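PDB 3C85: putative glutathione-regulated potassium-efflux system protein KefB from Vibrio parahaemolyticus RIMD 2210633, which is a putative glutathione-regulated potassium-efflux protein of the CPA2 family, probably a cation:proton antiporter, represented here by its nucleotide-binding TrkA-N (RCK) domain. Local coordinates for the interface of chains A and B. Sequence-based numbering; all coordinates share one arbitrary frame. Chains: chain A/B, Putative glutathione-regulated potassium-efflux system protein KefB.

Helix 159-175 runs through all three contacts: it packs on the partner's sheet, and each contact has a two-fold twin. Contact 1 shows the middle of the chain A helix on the sheet of chain B; contact 2 shows the end of the chain B helix on the sheet of chain A, with C-alpha centres about 28 Å apart. Contact 3, about 13 Å from contact 1 and 16 Å from contact 2, joins the two helices 159-175 and helix 49-62, and shares A:His170 with contact 1. This reciprocal packing suggests a domain dimer, as is common among RCK domains.

Contact 1: the interface of chains A and B. Residues chain A 167, 170-171; chain B 110, 136-138, 157.
With CG anti to the backbone N (chi1 176°), A:Phe167 swings its ring off helix 159-175 and drives it between the side chains of B:Ile138, B:Phe157 and B:Leu110. The position of B:Ile138 on strand 134-139 puts its CB over the centre of one face of the phenylalanine ring, 3.8 Å from the centroid in a CH-pi contact. From there chi1 -166° and an extended chi2 (169°) carry CD1 alongside the ring's stem, where it meets A:Phe167 CB at 3.6 Å. On the opposite side of the ring plane B:Leu110 runs antiparallel to the phenylalanine, its CD2 methyl 3.8 Å from A:Phe167 CZ and displaced toward the far rim. B:Phe157 takes the edge: its CD2 lies in the plane of the A:Phe167 ring, 3.6 Å from CD1, and its side chain runs roughly perpendicular to that of A:Phe167. The far rim points at the backbone of B:Ala136 and B:Ala137, CE1 being 3.5 Å from B:Ala137 O. One helical turn on, A:Val171 CG2 touches both B:Phe157 CE2 at 3.5 Å and B:Ala136 CB at 3.6 Å, in the corner they form, while A:His170 lends its CB to the CE1 side of B:Phe157. Helix 159-175 of chain A thus lies across the sheet of the partner's Rossmann-type TrkA-N domain, over strands 108-111, 134-139 and 155-158.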
loop_
_atom_site.group_PDB
_atom_site.type_symbol
_atom_site.label_atom_id
_atom_site.label_comp_id
_atom_site.label_asym_id
_atom_site.label_seq_id
_atom_site.Cartn_x
_atom_site.Cartn_y
_atom_site.Cartn_z
ATOM N N PHE A 167 -1.921 -4.372 -3.822
ATOM C CA PHE A 167 -3.298 -4.735 -4.259
ATOM C C PHE A 167 -3.269 -5.575 -5.546
ATOM O O PHE A 167 -3.780 -6.719 -5.576
ATOM C CB PHE A 167 -4.119 -3.442 -4.398
ATOM C CG PHE A 167 -5.552 -3.604 -4.930
ATOM C CD1 PHE A 167 -6.392 -4.660 -4.519
ATOM C CD2 PHE A 167 -6.066 -2.646 -5.775
ATOM C CE1 PHE A 167 -7.682 -4.788 -5.011
ATOM C CE2 PHE A 167 -7.365 -2.758 -6.272
ATOM C CZ PHE A 167 -8.184 -3.807 -5.876
ATOM N N HIS A 170 -1.331 -9.006 -5.061
ATOM C CA HIS A 170 -2.099 -9.985 -4.368
ATOM C C HIS A 170 -3.348 -10.479 -5.072
ATOM O O HIS A 170 -3.695 -11.608 -4.948
ATOM C CB HIS A 170 -2.366 -9.566 -2.950
ATOM C CG HIS A 170 -1.121 -9.408 -2.133
ATOM N ND1 HIS A 170 -0.880 -8.310 -1.347
ATOM C CD2 HIS A 170 -0.045 -10.210 -1.991
ATOM C CE1 HIS A 170 0.282 -8.448 -0.748
ATOM N NE2 HIS A 170 0.805 -9.594 -1.117
ATOM N N VAL A 171 -3.989 -9.604 -5.819
ATOM C CA VAL A 171 -5.148 -10.002 -6.626
ATOM C C VAL A 171 -4.671 -11.036 -7.640
ATOM O O VAL A 171 -5.303 -12.067 -7.802
ATOM C CB VAL A 171 -5.812 -8.796 -7.354
ATOM C CG1 VAL A 171 -6.892 -9.217 -8.345
ATOM C CG2 VAL A 171 -6.423 -7.856 -6.351
ATOM N N LEU B 110 -10.851 -3.729 -11.071
ATOM C CA LEU B 110 -10.319 -3.294 -9.776
ATOM C C LEU B 110 -11.059 -2.069 -9.326
ATOM O O LEU B 110 -11.173 -1.097 -10.081
ATOM C CB LEU B 110 -8.808 -2.977 -9.843
ATOM C CG LEU B 110 -7.951 -4.164 -10.294
ATOM C CD1 LEU B 110 -6.499 -3.715 -10.216
ATOM C CD2 LEU B 110 -8.204 -5.360 -9.384
ATOM N N ALA B 136 -12.194 -7.236 -7.891
ATOM C CA ALA B 136 -11.461 -7.077 -6.618
ATOM C C ALA B 136 -11.521 -5.624 -6.160
ATOM O O ALA B 136 -11.634 -4.712 -6.978
ATOM C CB ALA B 136 -10.004 -7.552 -6.768
ATOM N N ALA B 137 -11.480 -5.413 -4.850
ATOM C CA ALA B 137 -11.640 -4.080 -4.282
ATOM C C ALA B 137 -10.607 -3.817 -3.219
ATOM O O ALA B 137 -10.163 -4.745 -2.514
ATOM C CB ALA B 137 -13.023 -3.929 -3.678
ATOM N N ILE B 138 -10.285 -2.539 -3.032
ATOM C CA ILE B 138 -9.423 -2.164 -1.926
ATOM C C ILE B 138 -10.189 -1.128 -1.108
ATOM O O ILE B 138 -10.818 -0.229 -1.678
ATOM C CB ILE B 138 -8.033 -1.696 -2.415
ATOM C CG1 ILE B 138 -7.018 -1.645 -1.253
ATOM C CG2 ILE B 138 -8.131 -0.359 -3.257
ATOM C CD1 ILE B 138 -5.559 -1.454 -1.720
ATOM N N PHE B 157 -9.250 -6.180 -0.071
ATOM C CA PHE B 157 -8.008 -5.878 0.629
ATOM C C PHE B 157 -8.084 -4.557 1.353
ATOM O O PHE B 157 -8.832 -3.658 0.961
ATOM C CB PHE B 157 -6.865 -5.841 -0.382
ATOM C CG PHE B 157 -6.738 -7.128 -1.171
ATOM C CD1 PHE B 157 -5.974 -8.165 -0.710
ATOM C CD2 PHE B 157 -7.437 -7.301 -2.360
ATOM C CE1 PHE B 157 -5.890 -9.351 -1.435
ATOM C CE2 PHE B 157 -7.349 -8.490 -3.075
ATOM C CZ PHE B 157 -6.565 -9.497 -2.618
#

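Contact 2: the interface of chains A and B. Residues chain A 108, 134, 154; chain B 175, 177.
The carboxamide of A:Gln134 presents one flat face to B:Leu175, with the leucine CD1 methyl standing over CD at 4.1 Å. On the same side, B:Leu175 CB sits beyond the rim, near both A:Gln134 OE1 and NE2 (3.8 and 3.7 Å). Beyond the nitrogen end lies B:Pro177, whose CA is 4.2 Å from A:Gln134 NE2. This is the Rossmann-type TrkA-N (RCK) sheet of chain A receiving the last residue of the partner's helix 159-175. The two main side chains reach toward each other. A:Gln134 runs extended through CG, and its last torsion (chi3 104°) turns the amide broadside to the leucine. B:Leu175 O lies 3.7 Å from A:Gln134 NE2, too far to count as a hydrogen bond, so van der Waals contact carries this pair. The leucine CD2 touches the methylene carbon CB of A:Asp154 at 3.8 Å as well as the amide oxygen of A:Gln134. CD1 also nears A:Leu108 CD1 at 4.2 Å, the two leucine side chains lying roughly perpendicular. The carboxylate of A:Asp154 is turned away from the leucine, leaving its apolar CB to make the contact. A:Leu108 and A:Gln134 begin strands 108-111 and 134-139, and A:Asp154 immediately precedes strand 155-158.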
loop_
_atom_site.group_PDB
_atom_site.type_symbol
_atom_site.label_atom_id
_atom_site.label_comp_id
_atom_site.label_asym_id
_atom_site.label_seq_id
_atom_site.Cartn_x
_atom_site.Cartn_y
_atom_site.Cartn_z
ATOM N N LEU A 108 18.372 -1.289 9.675
ATOM C CA LEU A 108 17.258 -0.650 9.008
ATOM C C LEU A 108 16.183 -0.199 9.988
ATOM O O LEU A 108 15.762 -0.953 10.886
ATOM C CB LEU A 108 16.681 -1.586 7.943
ATOM C CG LEU A 108 15.441 -1.054 7.202
ATOM C CD1 LEU A 108 15.780 0.212 6.336
ATOM C CD2 LEU A 108 14.772 -2.190 6.376
ATOM N N GLN A 134 20.404 2.400 7.761
ATOM C CA GLN A 134 19.533 2.987 6.771
ATOM C C GLN A 134 18.165 3.264 7.374
ATOM O O GLN A 134 17.808 2.708 8.358
ATOM C CB GLN A 134 19.455 2.086 5.551
ATOM C CG GLN A 134 20.805 1.774 4.924
ATOM C CD GLN A 134 20.718 1.038 3.646
ATOM O OE1 GLN A 134 20.905 1.608 2.606
ATOM N NE2 GLN A 134 20.444 -0.213 3.708
ATOM N N ASP A 154 16.865 7.347 3.684
ATOM C CA ASP A 154 17.455 6.763 2.466
ATOM C C ASP A 154 16.451 6.444 1.340
ATOM O O ASP A 154 16.789 6.491 0.129
ATOM C CB ASP A 154 18.253 5.524 2.839
ATOM C CG ASP A 154 19.357 5.825 3.876
ATOM O OD1 ASP A 154 20.416 6.313 3.487
ATOM O OD2 ASP A 154 19.168 5.601 5.084
ATOM N N LEU B 175 17.197 -0.552 -1.321
ATOM C CA LEU B 175 18.343 -0.436 -0.411
ATOM C C LEU B 175 19.222 -1.696 -0.258
ATOM O O LEU B 175 20.331 -1.605 0.289
ATOM C CB LEU B 175 17.889 0.035 0.976
ATOM C CG LEU B 175 17.113 1.357 1.097
ATOM C CD1 LEU B 175 16.770 1.658 2.554
ATOM C CD2 LEU B 175 17.851 2.547 0.475
ATOM N N PRO B 177 19.299 -4.269 1.956
ATOM C CA PRO B 177 19.962 -4.348 3.261
ATOM C C PRO B 177 20.637 -5.702 3.420
ATOM O O PRO B 177 20.108 -6.708 2.951
ATOM C CB PRO B 177 18.811 -4.207 4.257
ATOM C CG PRO B 177 17.579 -4.570 3.473
ATOM C CD PRO B 177 17.836 -4.143 2.084
#

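Contact 3: the interface of chains A and B. Residues chain A 53-54, 57, 169-170; chain B 164-165, 168-169.
Helix 49-62 of chain A and helix 159-175 of chain B meet backbone to backbone at A:Gly53, A:Ala54 and B:Gly164, where small residues allow a close crossing: A:Ala54 CA lies 3.3 Å from B:Gly164 O. B:Ala168 CB extends this tight seam, filling in between A:Ala54 and the aliphatic stem of A:Glu57. From there A:Glu57 leaves with CG anti to its N and bends at chi2 (71°), so that its carboxylate reaches B:Arg169. OE2 and B:Arg169 NE form a salt bridge, modelled at 2.5 Å. The oxygen stands over the guanidinium face instead of approaching along its N-H bonds, with the two planes strongly inclined; the close spacing is doubtful. On the opposite face of the same guanidinium lies A:Arg169, its NH2 over the centre and its own plane tilted against the other, again at a doubtfully short spacing. The two arginines differ in chi1, -169° in A:Arg169 and -73° in B:Arg169, which breaks the two-fold locally. A:Glu57 could offset part of the charge of the pair. Looser polar contacts surround B:Ser165, in contrast to the glycine-alanine seam. Its hydroxyl gives A:Glu57 OE1 a weak hydrogen bond at 3.4 Å. The imidazole of A:His170 turns its edge to the same hydroxyl, and B:Ser165 OG lies in the ring plane, 3.5 Å from CE1.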
loop_
_atom_site.group_PDB
_atom_site.type_symbol
_atom_site.label_atom_id
_atom_site.label_comp_id
_atom_site.label_asym_id
_atom_site.label_seq_id
_atom_site.Cartn_x
_atom_site.Cartn_y
_atom_site.Cartn_z
ATOM N N GLY A 53 1.929 -4.820 8.268
ATOM C CA GLY A 53 2.173 -5.441 6.982
ATOM C C GLY A 53 3.637 -5.540 6.632
ATOM O O GLY A 53 4.082 -6.530 6.046
ATOM N N ALA A 54 4.395 -4.506 6.968
ATOM C CA ALA A 54 5.839 -4.555 6.756
ATOM C C ALA A 54 6.512 -5.643 7.616
ATOM O O ALA A 54 7.336 -6.473 7.122
ATOM C CB ALA A 54 6.456 -3.141 7.039
ATOM N N GLU A 57 5.577 -9.052 6.158
ATOM C CA GLU A 57 6.280 -9.238 4.883
ATOM C C GLU A 57 7.794 -9.538 5.060
ATOM O O GLU A 57 8.338 -10.449 4.430
ATOM C CB GLU A 57 6.040 -8.016 3.998
ATOM C CG GLU A 57 6.774 -8.035 2.668
ATOM C CD GLU A 57 6.197 -9.053 1.709
ATOM O OE1 GLU A 57 5.015 -9.454 1.866
ATOM O OE2 GLU A 57 6.925 -9.452 0.789
ATOM N N ARG A 169 -0.656 -6.973 -7.127
ATOM C CA ARG A 169 0.135 -8.176 -6.848
ATOM C C ARG A 169 -0.661 -9.314 -6.144
ATOM O O ARG A 169 -0.676 -10.489 -6.608
ATOM C CB ARG A 169 1.412 -7.756 -6.096
ATOM C CG ARG A 169 2.418 -8.828 -5.971
ATOM C CD ARG A 169 3.733 -8.308 -5.425
ATOM N NE ARG A 169 4.534 -9.493 -5.160
ATOM C CZ ARG A 169 4.465 -10.161 -4.021
ATOM N NH1 ARG A 169 3.683 -9.702 -3.036
ATOM N NH2 ARG A 169 5.199 -11.258 -3.853
ATOM N N HIS A 170 -1.331 -9.006 -5.061
ATOM C CA HIS A 170 -2.099 -9.985 -4.368
ATOM C C HIS A 170 -3.348 -10.479 -5.072
ATOM O O HIS A 170 -3.695 -11.608 -4.948
ATOM C CB HIS A 170 -2.366 -9.566 -2.950
ATOM C CG HIS A 170 -1.121 -9.408 -2.133
ATOM N ND1 HIS A 170 -0.880 -8.310 -1.347
ATOM C CD2 HIS A 170 -0.045 -10.210 -1.991
ATOM C CE1 HIS A 170 0.282 -8.448 -0.748
ATOM N NE2 HIS A 170 0.805 -9.594 -1.117
ATOM N N GLY B 164 1.825 -1.674 3.661
ATOM C CA GLY B 164 2.953 -2.116 4.499
ATOM C C GLY B 164 3.743 -3.236 3.826
ATOM O O GLY B 164 4.977 -3.289 3.874
ATOM N N SER B 165 3.021 -4.160 3.229
ATOM C CA SER B 165 3.648 -5.208 2.457
ATOM C C SER B 165 4.492 -4.666 1.284
ATOM O O SER B 165 5.648 -5.068 1.118
ATOM C CB SER B 165 2.533 -6.145 1.953
ATOM O OG SER B 165 2.999 -6.942 0.893
ATOM N N ALA B 168 7.669 -2.796 2.471
ATOM C CA ALA B 168 8.794 -3.629 2.850
ATOM C C ALA B 168 9.506 -4.185 1.615
ATOM O O ALA B 168 10.755 -4.237 1.572
ATOM C CB ALA B 168 8.361 -4.753 3.822
ATOM N N ARG B 169 8.743 -4.586 0.606
ATOM C CA ARG B 169 9.363 -5.122 -0.610
ATOM C C ARG B 169 10.166 -4.060 -1.337
ATOM O O ARG B 169 11.335 -4.289 -1.668
ATOM C CB ARG B 169 8.327 -5.737 -1.557
ATOM C CG ARG B 169 7.795 -7.041 -1.073
ATOM C CD ARG B 169 7.124 -7.853 -2.183
ATOM N NE ARG B 169 6.478 -9.028 -1.610
ATOM C CZ ARG B 169 6.955 -10.270 -1.638
ATOM N NH1 ARG B 169 8.107 -10.542 -2.234
ATOM N NH2 ARG B 169 6.259 -11.248 -1.072
#